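Local coordinates for Beta/gama crystallin family protein (PDB 3HZ2) that binds calcium ions through a double Greek-key betagamma-crystallin domain, the part of the longer archaeal protein present in this chain, at residues Asn1-Ile6 against Lys39-Trp45. Sequence-based numbering, arbitrary orientation.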
ATOM      1  N   ASN A   1      13.322  -8.820 -10.885  1.00 40.12           N
ATOM      2  CA  ASN A   1      11.835  -8.715 -10.921  1.00 38.87           C
ATOM      3  C   ASN A   1      11.233  -8.966  -9.544  1.00 37.49           C
ATOM      4  O   ASN A   1      10.037  -9.234  -9.421  1.00 37.69           O
ATOM      5  CB  ASN A   1      11.262  -9.721 -11.919  1.00 41.21           C
ATOM      6  CG  ASN A   1      11.705  -9.445 -13.340  1.00 43.13           C
ATOM      7  OD1 ASN A   1      11.364 -10.184 -14.264  1.00 43.91           O
ATOM      8  ND2 ASN A   1      12.468  -8.374 -13.522  1.00 44.66           N
ATOM      9  N   ALA A   2      12.069  -8.880  -8.514  1.00 34.52           N
ATOM     10  CA  ALA A   2      11.619  -9.090  -7.142  1.00 31.57           C
ATOM     11  C   ALA A   2      10.440  -8.168  -6.845  1.00 29.11           C
ATOM     12  O   ALA A   2      10.408  -7.026  -7.304  1.00 28.48           O
ATOM     13  CB  ALA A   2      12.762  -8.815  -6.171  1.00 32.50           C
ATOM     14  N   ALA A   3       9.472  -8.668  -6.082  1.00 25.78           N
ATOM     15  CA  ALA A   3       8.287  -7.892  -5.734  1.00 21.19           C
ATOM     16  C   ALA A   3       8.650  -6.532  -5.145  1.00 18.60           C
ATOM     17  O   ALA A   3       9.547  -6.421  -4.309  1.00 17.31           O
ATOM     18  CB  ALA A   3       7.422  -8.673  -4.753  1.00 21.87           C
ATOM     19  N   GLU A   4       7.949  -5.495  -5.587  1.00 16.38           N
ATOM     20  CA  GLU A   4       8.204  -4.149  -5.098  1.00 14.52           C
ATOM     21  C   GLU A   4       6.959  -3.285  -5.205  1.00 11.98           C
ATOM     22  O   GLU A   4       6.218  -3.369  -6.177  1.00 10.96           O
ATOM     23  CB  GLU A   4       9.339  -3.501  -5.889  1.00 15.89           C
ATOM     24  CG  GLU A   4       9.673  -2.092  -5.432  1.00 17.98           C
ATOM     25  CD  GLU A   4      10.820  -1.486  -6.212  1.00 20.41           C
ATOM     26  OE1 GLU A   4      11.302  -0.403  -5.817  1.00 20.32           O
ATOM     27  OE2 GLU A   4      11.237  -2.091  -7.223  1.00 21.68           O
ATOM     28  N   VAL A   5       6.734  -2.452  -4.197  1.00 10.28           N
ATOM     29  CA  VAL A   5       5.573  -1.574  -4.201  1.00  9.31           C
ATOM     30  C   VAL A   5       5.945  -0.251  -3.554  1.00 10.16           C
ATOM     31  O   VAL A   5       6.683  -0.221  -2.571  1.00 10.90           O
ATOM     32  CB  VAL A   5       4.379  -2.208  -3.424  1.00 10.82           C
ATOM     33  CG1 VAL A   5       4.764  -2.465  -1.969  1.00  8.43           C
ATOM     34  CG2 VAL A   5       3.163  -1.293  -3.495  1.00  8.91           C
ATOM     35  N   ILE A   6       5.457   0.844  -4.130  1.00  9.78           N
ATOM     36  CA  ILE A   6       5.717   2.161  -3.575  1.00  8.85           C
ATOM     37  C   ILE A   6       4.377   2.752  -3.151  1.00  9.36           C
ATOM     38  O   ILE A   6       3.424   2.793  -3.933  1.00  8.88           O
ATOM     39  CB  ILE A   6       6.392   3.104  -4.598  1.00  9.59           C
ATOM     40  CG1 ILE A   6       7.586   2.403  -5.253  1.00 10.27           C
ATOM     41  CG2 ILE A   6       6.880   4.367  -3.885  1.00  8.71           C
ATOM     42  CD1 ILE A   6       8.343   3.266  -6.244  1.00 12.41           C
ATOM     43  N   LYS A  39       1.854   2.266  -6.224  1.00  9.45           N
ATOM     44  CA  LYS A  39       2.447   1.801  -7.474  1.00  8.26           C
ATOM     45  C   LYS A  39       3.027   0.412  -7.242  1.00  8.46           C
ATOM     46  O   LYS A  39       4.042   0.272  -6.564  1.00  8.78           O
ATOM     47  CB  LYS A  39       3.572   2.728  -7.936  1.00  9.61           C
ATOM     48  CG  LYS A  39       3.129   4.057  -8.509  1.00  8.87           C
ATOM     49  CD  LYS A  39       4.337   4.804  -9.058  1.00  7.96           C
ATOM     50  CE  LYS A  39       4.001   6.226  -9.460  1.00  9.20           C
ATOM     51  NZ  LYS A  39       5.219   6.915 -10.003  1.00  9.39           N
ATOM     52  N   VAL A  40       2.380  -0.616  -7.783  1.00  8.84           N
ATOM     53  CA  VAL A  40       2.894  -1.970  -7.630  1.00  9.45           C
ATOM     54  C   VAL A  40       3.806  -2.225  -8.825  1.00  8.16           C
ATOM     55  O   VAL A  40       3.336  -2.474  -9.932  1.00  9.04           O
ATOM     56  CB  VAL A  40       1.760  -3.019  -7.623  1.00  9.45           C
ATOM     57  CG1 VAL A  40       2.353  -4.420  -7.500  1.00  8.14           C
ATOM     58  CG2 VAL A  40       0.809  -2.753  -6.460  1.00 10.67           C
ATOM     59  N   LYS A  41       5.110  -2.139  -8.592  1.00 10.40           N
ATOM     60  CA  LYS A  41       6.105  -2.338  -9.639  1.00 11.89           C
ATOM     61  C   LYS A  41       6.155  -3.791 -10.088  1.00 12.73           C
ATOM     62  O   LYS A  41       6.304  -4.083 -11.277  1.00 10.26           O
ATOM     63  CB  LYS A  41       7.487  -1.913  -9.133  1.00 13.82           C
ATOM     64  CG  LYS A  41       7.538  -0.504  -8.557  1.00 18.22           C
ATOM     65  CD  LYS A  41       7.178   0.541  -9.601  1.00 22.30           C
ATOM     66  CE  LYS A  41       8.183   0.544 -10.745  1.00 25.11           C
ATOM     67  NZ  LYS A  41       7.820   1.517 -11.813  1.00 28.18           N
ATOM     68  N   SER A  42       6.033  -4.700  -9.128  1.00 13.35           N
ATOM     69  CA  SER A  42       6.068  -6.126  -9.421  1.00 13.93           C
ATOM     70  C   SER A  42       5.522  -6.934  -8.256  1.00 14.30           C
ATOM     71  O   SER A  42       5.586  -6.504  -7.101  1.00 15.00           O
ATOM     72  CB  SER A  42       7.504  -6.560  -9.728  1.00 16.06           C
ATOM     73  OG  SER A  42       8.390  -6.080  -8.733  1.00 20.91           O
ATOM     74  N   GLY A  43       4.989  -8.112  -8.568  1.00 14.21           N
ATOM     75  CA  GLY A  43       4.429  -8.972  -7.545  1.00 13.74           C
ATOM     76  C   GLY A  43       3.024  -8.542  -7.180  1.00 13.98           C
ATOM     77  O   GLY A  43       2.533  -7.523  -7.670  1.00 14.07           O
ATOM     78  N   THR A  44       2.367  -9.329  -6.337  1.00 13.55           N
ATOM     79  CA  THR A  44       1.021  -9.005  -5.890  1.00 13.38           C
ATOM     80  C   THR A  44       1.127  -8.697  -4.406  1.00 11.43           C
ATOM     81  O   THR A  44       1.765  -9.437  -3.655  1.00 11.42           O
ATOM     82  CB  THR A  44       0.050 -10.175  -6.098  1.00 15.99           C
ATOM     83  OG1 THR A  44       0.008 -10.517  -7.489  1.00 19.17           O
ATOM     84  CG2 THR A  44      -1.348  -9.790  -5.642  1.00 17.50           C
ATOM     85  N   TRP A  45       0.513  -7.599  -3.989  1.00  9.01           N
ATOM     86  CA  TRP A  45       0.573  -7.194  -2.595  1.00  9.25           C
ATOM     87  C   TRP A  45      -0.793  -7.090  -1.940  1.00  9.51           C
ATOM     88  O   TRP A  45      -1.767  -6.654  -2.558  1.00 10.86           O
ATOM     89  CB  TRP A  45       1.289  -5.850  -2.470  1.00  9.81           C
ATOM     90  CG  TRP A  45       2.734  -5.891  -2.869  1.00  9.65           C
ATOM     91  CD1 TRP A  45       3.238  -5.950  -4.137  1.00  9.27           C
ATOM     92  CD2 TRP A  45       3.860  -5.875  -1.989  1.00  9.20           C
ATOM     93  NE1 TRP A  45       4.614  -5.969  -4.099  1.00  8.23           N
ATOM     94  CE2 TRP A  45       5.021  -5.923  -2.793  1.00  9.16           C
ATOM     95  CE3 TRP A  45       4.002  -5.825  -0.594  1.00  8.61           C
ATOM     96  CZ2 TRP A  45       6.310  -5.920  -2.247  1.00  9.61           C
ATOM     97  CZ3 TRP A  45       5.282  -5.823  -0.052  1.00 10.23           C
ATOM     98  CH2 TRP A  45       6.421  -5.870  -0.881  1.00  8.90           C
TER
HETATM   99  O   HOH W   1      10.122  -4.097  -9.493  1.00 31.84           O
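Val-5 lays its CG1 methyl over the six-membered ring of Trp-45, 3.5 Å from the ring centroid and 10° off the normal, a CH-pi contact. Its chi1 of 60° puts CG1 over the indole and leaves CG2 anti to the backbone N, aimed at Val-40 CG2 (4.1 Å); a branched valine thus serves two apolar neighbours. Phe-81 of strand 80-83 also packs on Val-5 and Trp-45, so this face looks into the core between the two sheets. Ala-3 C and Glu-4 N lie at the indole edge, while Ala-3 CB touches CZ2 from beyond the rim, off the plane. In the ring plane, Trp-45 NE1 donates to Ser-42 O (3.2 Å), which also accepts from Glu-4 N. A leucine in place of Trp-45 would probably take away the flat face under Val-5 CG1 and leave Ser-42 O without its indole donor. Gly-43 has a positive phi, which itself favours glycine, and a CB on it would run into Ala-3 CB. Outward, Ile-6 and Lys-39 exchange two backbone bonds (Ile-6 N to Lys-39 O 2.9 Å, Lys-39 N to Ile-6 O 2.8 Å). Beyond Val-5, toward the chain start, comes a classic bulge: Lys-41 and Ser-42 both face Glu-4, whose O takes Ser-42 N and, weakly, Lys-41 N. Glu-4 and Lys-41 run side by side on the outer face, charged ends apart. Ser-42's short hydroxyl reaches back to Ala-2 O (2.6 Å) and still accepts from a water bridging to Glu-4 OE2. The indole thus packs the second Greek key's start on Val-5 of the first, while the hydroxyl holds the N-terminal residues.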